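Local coordinates for pectinesterase inhibitor (Actinidia chinensis, PDB 1XG2), which inhibits pectin methylesterase by binding the enzyme directly through its helical bundle, and may take part in the regulation of fruit ripening, at the interface of chains B and A. Coordinates in Å, arbitrary orientation; residue numbers count along the deposited sequence, not the author numbering. Chains: chain A, Pectinesterase inhibitor; chain B, Pectinesterase 1.

Contacts 1, 2 and 3 form one continuous patch, mainly a loop of the enzyme between strands 182-184 and 194-198 lying on inhibitor helices 98-118 and 127-149; B:Asn158 adds to contact 1 and A:Arg14 edges contact 2. B:Gln191 and A:Leu144 belong to every contact. C-alpha centres are about 7 Å apart for contacts 1 and 2, which share A:Phe109, and for contacts 1 and 3, joined by A:Ser106; contacts 2 and 3, joined by B:Asn190, are about 5 Å apart. Contact 1 is centred about 17 Å from catalytic B:Asp132 and B:Asp153; these contacts alone do not show how the active site is blocked.

Contact 1: the interface of chains B and A. Residues chain B 137, 158, 187, 191, 193; chain A 106, 109-110, 144.
B:Asn158 and B:Gln191 of the esterase converge on the carboxylate of A:Asp110, each with its side-chain amide nitrogen. ND2 of B:Asn158 donates to OD2 of A:Asp110 at 2.6 Å, entering on the syn lone pair with the oxygen close to the amide plane. The second bond, from NE2 of B:Gln191 to OD1 of A:Asp110, is 3.2 Å long and fairly straight (166° at H), but it arrives from above the carboxylate, whose plane stands 79° to the amide. Both oxygens are thus gripped, which should hold the carboxylate against rotation. The same NE2 makes a weak bond to the backbone oxygen of A:Ser106 and lies over one face of the A:Phe109 ring, near CD2 (3.7 Å). Two waters also bind the carboxylate: water 1 links OD2 to the backbone oxygen of B:Asn158, while water 2 joins OD1 to B:Gln191 OE1 and the backbone nitrogen of B:Thr187. Behind these groups, B:Thr193 OG1 donates to OD1 of B:Asn158 at 2.7 Å, fixing which end of that amide faces the inhibitor. B:Gln191 runs extended beyond CG (chi2 178°); its stem passes A:Ser106 OG, 3.3 Å from CG, and CG packs on A:Leu144 CD1 at 3.7 Å. B:Thr187 CG2 rests on the CE2–CZ side of A:Phe109. Together they dock inhibitor helix 98-118 on the beta-helix enzyme, with an acid of the inhibitor read by two neutral amides.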
# COMPACT_ATOMS: atom_id res chain seq x y z
N HIS B 137 -1.31 -0.98 0.41
CA HIS B 137 -2.08 0.08 -0.22
C HIS B 137 -1.47 1.47 -0.01
O HIS B 137 -1.24 2.22 -0.95
CB HIS B 137 -3.53 0.04 0.30
CG HIS B 137 -4.41 1.11 -0.27
ND1 HIS B 137 -4.30 2.43 0.10
CD2 HIS B 137 -5.42 1.06 -1.17
CE1 HIS B 137 -5.18 3.15 -0.57
NE2 HIS B 137 -5.87 2.34 -1.35
N ASN B 158 0.73 1.45 -3.07
CA ASN B 158 1.55 2.64 -2.97
C ASN B 158 1.88 2.98 -1.53
O ASN B 158 1.97 4.16 -1.16
CB ASN B 158 0.84 3.80 -3.66
CG ASN B 158 1.74 5.00 -3.88
OD1 ASN B 158 2.96 4.84 -4.12
ND2 ASN B 158 1.18 6.20 -3.78
N THR B 187 1.91 7.28 -8.31
CA THR B 187 1.35 8.04 -9.41
C THR B 187 2.05 9.38 -9.58
O THR B 187 2.02 9.98 -10.65
CB THR B 187 -0.15 8.25 -9.09
OG1 THR B 187 -0.84 7.00 -9.22
CG2 THR B 187 -0.82 9.16 -10.09
N GLN B 191 5.11 12.13 -3.91
CA GLN B 191 4.78 11.14 -2.90
C GLN B 191 6.04 10.40 -2.43
O GLN B 191 6.79 9.88 -3.25
CB GLN B 191 3.75 10.12 -3.43
CG GLN B 191 2.36 10.66 -3.76
CD GLN B 191 1.43 9.58 -4.33
OE1 GLN B 191 1.71 8.98 -5.38
NE2 GLN B 191 0.34 9.32 -3.63
N THR B 193 6.75 7.47 -1.34
CA THR B 193 6.33 6.09 -1.24
C THR B 193 7.18 5.23 -2.15
O THR B 193 7.94 5.74 -2.98
CB THR B 193 4.87 5.96 -1.64
OG1 THR B 193 4.68 6.55 -2.93
CG2 THR B 193 3.98 6.77 -0.71
N SER A 106 -0.12 11.55 0.89
CA SER A 106 -0.01 10.56 -0.17
C SER A 106 -1.14 9.54 -0.09
O SER A 106 -1.70 9.14 -1.12
CB SER A 106 1.34 9.83 -0.12
OG SER A 106 2.41 10.68 -0.47
N PHE A 109 -4.46 11.30 -1.25
CA PHE A 109 -4.38 11.31 -2.72
C PHE A 109 -4.82 9.99 -3.30
O PHE A 109 -5.59 9.95 -4.25
CB PHE A 109 -2.92 11.62 -3.12
CG PHE A 109 -2.68 11.67 -4.60
CD1 PHE A 109 -2.42 12.88 -5.22
CD2 PHE A 109 -2.68 10.52 -5.37
CE1 PHE A 109 -2.19 12.94 -6.59
CE2 PHE A 109 -2.45 10.57 -6.73
CZ PHE A 109 -2.20 11.78 -7.34
N ASP A 110 -4.33 8.90 -2.74
CA ASP A 110 -4.59 7.56 -3.24
C ASP A 110 -6.01 7.04 -2.96
O ASP A 110 -6.43 6.04 -3.54
CB ASP A 110 -3.60 6.57 -2.64
CG ASP A 110 -2.22 6.66 -3.27
OD1 ASP A 110 -2.06 7.31 -4.34
OD2 ASP A 110 -1.24 6.08 -2.77
N LEU A 144 1.38 17.85 -0.78
CA LEU A 144 2.60 17.08 -0.95
C LEU A 144 3.78 17.98 -1.30
O LEU A 144 4.87 17.83 -0.76
CB LEU A 144 2.41 16.00 -2.03
CG LEU A 144 1.46 14.87 -1.67
CD1 LEU A 144 1.09 14.03 -2.88
CD2 LEU A 144 2.09 13.96 -0.59
O HOH W 1 0.30 6.25 -0.41
O HOH W 2 -0.46 6.96 -6.32

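Contact 2: the interface of chains B and A. Residues chain B 188, 190-191; chain A 14, 109, 141, 144.
B:Asp188 and B:Asn190, on a loop of the pectinesterase beta-helix, face A:Asp141 in helix 127-149 of the PMEI-family four-helix bundle. Among the polar contacts, the two acids meet through one oxygen each: B:Asp188 OD2 and A:Asp141 OD1 are modelled 2.4 Å apart, with the carboxylate planes turned 67° to each other. B:Asp188 CG stands anti to the backbone N (chi1 176°), which carries its carboxylate toward A:Asp141. So short a separation may reflect a shared proton or an error of the model, and the coordinates do not decide between them. OD1 of B:Asn190 also comes within 3.0 Å of A:Asp141 OD1, two acceptors as built; the amide may be modelled with its ends exchanged, or a proton may lie on the acid, and the pair is doubtful. Water 3 bridges the chains at 2.8 Å from A:Asp141 OD2, with longer links to B:Asp188 OD1 and B:Asn190 OD1. Within each chain, backbone donors position the carboxylates: the nitrogen of B:Asn190 bonds OD1 of B:Asp188, and that of A:Arg14 meets OD2 of A:Asp141 almost head-on. Charge adds a longer-range term, as A:Arg14 NH1 lies 4.5 Å from B:Asp188 OD2 and may temper the crowding of acids. Aromatic contacts involve A:Phe109, whose rim at CZ points edge-on at one guanidinium face of A:Arg14; B:Asp188 OD2 sits over the ring face near CE1, 3.5 Å away. Apolar packing brings the CB atoms of B:Asn190 and A:Leu144 to 3.8 Å.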
# COMPACT_ATOMS: atom_id res chain seq x y z
N ASP B 188 2.68 9.85 -8.51
CA ASP B 188 3.04 11.24 -8.36
C ASP B 188 4.42 11.30 -7.69
O ASP B 188 4.62 10.69 -6.65
CB ASP B 188 1.93 11.87 -7.52
CG ASP B 188 2.14 13.33 -7.16
OD1 ASP B 188 3.23 13.91 -7.31
OD2 ASP B 188 1.19 13.97 -6.66
N ASN B 190 5.91 13.55 -6.06
CA ASN B 190 5.94 14.25 -4.79
C ASN B 190 5.59 13.33 -3.61
O ASN B 190 5.76 13.71 -2.45
CB ASN B 190 5.00 15.47 -4.79
CG ASN B 190 5.24 16.42 -5.97
OD1 ASN B 190 4.31 16.79 -6.70
ND2 ASN B 190 6.48 16.83 -6.14
N GLN B 191 5.11 12.13 -3.91
CA GLN B 191 4.78 11.14 -2.90
C GLN B 191 6.04 10.40 -2.43
O GLN B 191 6.79 9.88 -3.25
CB GLN B 191 3.75 10.12 -3.43
CG GLN B 191 2.36 10.66 -3.76
CD GLN B 191 1.43 9.58 -4.33
OE1 GLN B 191 1.71 8.98 -5.38
NE2 GLN B 191 0.34 9.32 -3.63
N ARG A 14 0.60 19.04 -10.10
CA ARG A 14 0.09 18.51 -11.35
C ARG A 14 -0.98 19.39 -11.99
O ARG A 14 -1.28 19.25 -13.18
CB ARG A 14 -0.41 17.08 -11.16
CG ARG A 14 -1.54 16.94 -10.22
CD ARG A 14 -1.62 15.57 -9.56
NE ARG A 14 -2.46 14.65 -10.33
CZ ARG A 14 -2.08 13.45 -10.77
NH1 ARG A 14 -0.85 12.99 -10.59
NH2 ARG A 14 -2.94 12.70 -11.41
N PHE A 109 -4.46 11.30 -1.25
CA PHE A 109 -4.38 11.31 -2.72
C PHE A 109 -4.82 9.99 -3.30
O PHE A 109 -5.59 9.95 -4.25
CB PHE A 109 -2.92 11.62 -3.12
CG PHE A 109 -2.68 11.67 -4.60
CD1 PHE A 109 -2.42 12.88 -5.22
CD2 PHE A 109 -2.68 10.52 -5.37
CE1 PHE A 109 -2.19 12.94 -6.59
CE2 PHE A 109 -2.45 10.57 -6.73
CZ PHE A 109 -2.20 11.78 -7.34
N ASP A 141 -1.95 17.16 -3.96
CA ASP A 141 -0.63 17.41 -4.51
C ASP A 141 -0.05 18.76 -4.03
O ASP A 141 1.16 18.88 -3.85
CB ASP A 141 -0.67 17.35 -6.03
CG ASP A 141 0.68 17.08 -6.63
OD1 ASP A 141 1.46 16.28 -6.07
OD2 ASP A 141 1.03 17.61 -7.68
N LEU A 144 1.38 17.85 -0.78
CA LEU A 144 2.60 17.08 -0.95
C LEU A 144 3.78 17.98 -1.30
O LEU A 144 4.87 17.83 -0.76
CB LEU A 144 2.41 16.00 -2.03
CG LEU A 144 1.46 14.87 -1.67
CD1 LEU A 144 1.09 14.03 -2.88
CD2 LEU A 144 2.09 13.96 -0.59
O HOH W 3 2.84 16.40 -9.45

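Contact 3: the interface of chains B and A. Residues chain B 190-192; chain A 102, 106, 144-145, 148.
The amide of A:Asn102 lies along the B:Asn190–B:Ala192 stretch of the esterase loop and pairs with its backbone at both ends. ND2 of A:Asn102 donates to the carbonyl oxygen of B:Asn190 at 2.9 Å, nearly along the C=O axis, while OD1 accepts the backbone N-H of B:Ala192 at 2.8 Å, from a donor tilted 35° out of the amide's carbonyl plane. A chi1 of -173° turns this amide toward the loop, where its two ends meet the two backbone groups. From the face opposite B:Ala192 comes the hydroxyl of A:Ser106, its OG 3.1 Å from A:Asn102 OD1, which should keep the amide from flipping; OG also bonds the backbone oxygen of A:Asn102. A:Asn148 approaches the same carbonyl of B:Asn190 from another direction: its ND2, 3.1 Å from the oxygen, lies in the carbonyl plane on a lone pair. Its OD1 accepts a weak bond from A:Asn102 ND2. The side-chain amides of B:Asn190 and A:Asn148 are turned 52° apart, and OD1 of B:Asn190 lies 3.5 Å from A:Val145 CG2. The methyl of B:Ala192 rests 3.8 Å from A:Asn102 CG. Because the main polar bonds are made to the backbone, they probably recognise the course of the loop more than its side chains. A:Asn102 and A:Ser106 sit one turn apart on helix 98-118, and A:Leu144, A:Val145 and A:Asn148 on helix 127-149, so the loop lies across two helices of the four-helix bundle.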
# COMPACT_ATOMS: atom_id res chain seq x y z
N ASN B 190 5.91 13.55 -6.06
CA ASN B 190 5.94 14.25 -4.79
C ASN B 190 5.59 13.33 -3.61
O ASN B 190 5.76 13.71 -2.45
CB ASN B 190 5.00 15.47 -4.79
CG ASN B 190 5.24 16.42 -5.97
OD1 ASN B 190 4.31 16.79 -6.70
ND2 ASN B 190 6.48 16.83 -6.14
N GLN B 191 5.11 12.13 -3.91
CA GLN B 191 4.78 11.14 -2.90
C GLN B 191 6.04 10.40 -2.43
O GLN B 191 6.79 9.88 -3.25
CB GLN B 191 3.75 10.12 -3.43
CG GLN B 191 2.36 10.66 -3.76
CD GLN B 191 1.43 9.58 -4.33
OE1 GLN B 191 1.71 8.98 -5.38
NE2 GLN B 191 0.34 9.32 -3.63
N ALA B 192 6.26 10.35 -1.12
CA ALA B 192 7.43 9.65 -0.56
C ALA B 192 7.11 8.17 -0.28
O ALA B 192 7.20 7.67 0.85
CB ALA B 192 7.92 10.33 0.68
N ASN A 102 3.82 13.99 4.58
CA ASN A 102 3.86 13.50 3.19
C ASN A 102 3.11 12.17 3.06
O ASN A 102 2.20 12.03 2.24
CB ASN A 102 5.30 13.37 2.69
CG ASN A 102 5.36 13.03 1.23
OD1 ASN A 102 4.93 11.95 0.78
ND2 ASN A 102 5.90 13.95 0.46
N SER A 106 -0.12 11.55 0.89
CA SER A 106 -0.01 10.56 -0.17
C SER A 106 -1.14 9.54 -0.09
O SER A 106 -1.70 9.14 -1.12
CB SER A 106 1.34 9.83 -0.12
OG SER A 106 2.41 10.68 -0.47
N LEU A 144 1.38 17.85 -0.78
CA LEU A 144 2.60 17.08 -0.95
C LEU A 144 3.78 17.98 -1.30
O LEU A 144 4.87 17.83 -0.76
CB LEU A 144 2.41 16.00 -2.03
CG LEU A 144 1.46 14.87 -1.67
CD1 LEU A 144 1.09 14.03 -2.88
CD2 LEU A 144 2.09 13.96 -0.59
N VAL A 145 3.56 18.95 -2.19
CA VAL A 145 4.64 19.83 -2.62
C VAL A 145 5.13 20.66 -1.43
O VAL A 145 6.33 20.81 -1.20
CB VAL A 145 4.19 20.74 -3.78
CG1 VAL A 145 5.20 21.90 -4.00
CG2 VAL A 145 4.06 19.92 -5.04
N ASN A 148 7.33 18.75 0.94
CA ASN A 148 8.70 18.55 0.47
C ASN A 148 9.54 19.83 0.52
O ASN A 148 10.75 19.76 0.61
CB ASN A 148 8.75 17.94 -0.93
CG ASN A 148 8.09 16.56 -1.00
OD1 ASN A 148 8.04 15.83 -0.01
ND2 ASN A 148 7.58 16.21 -2.17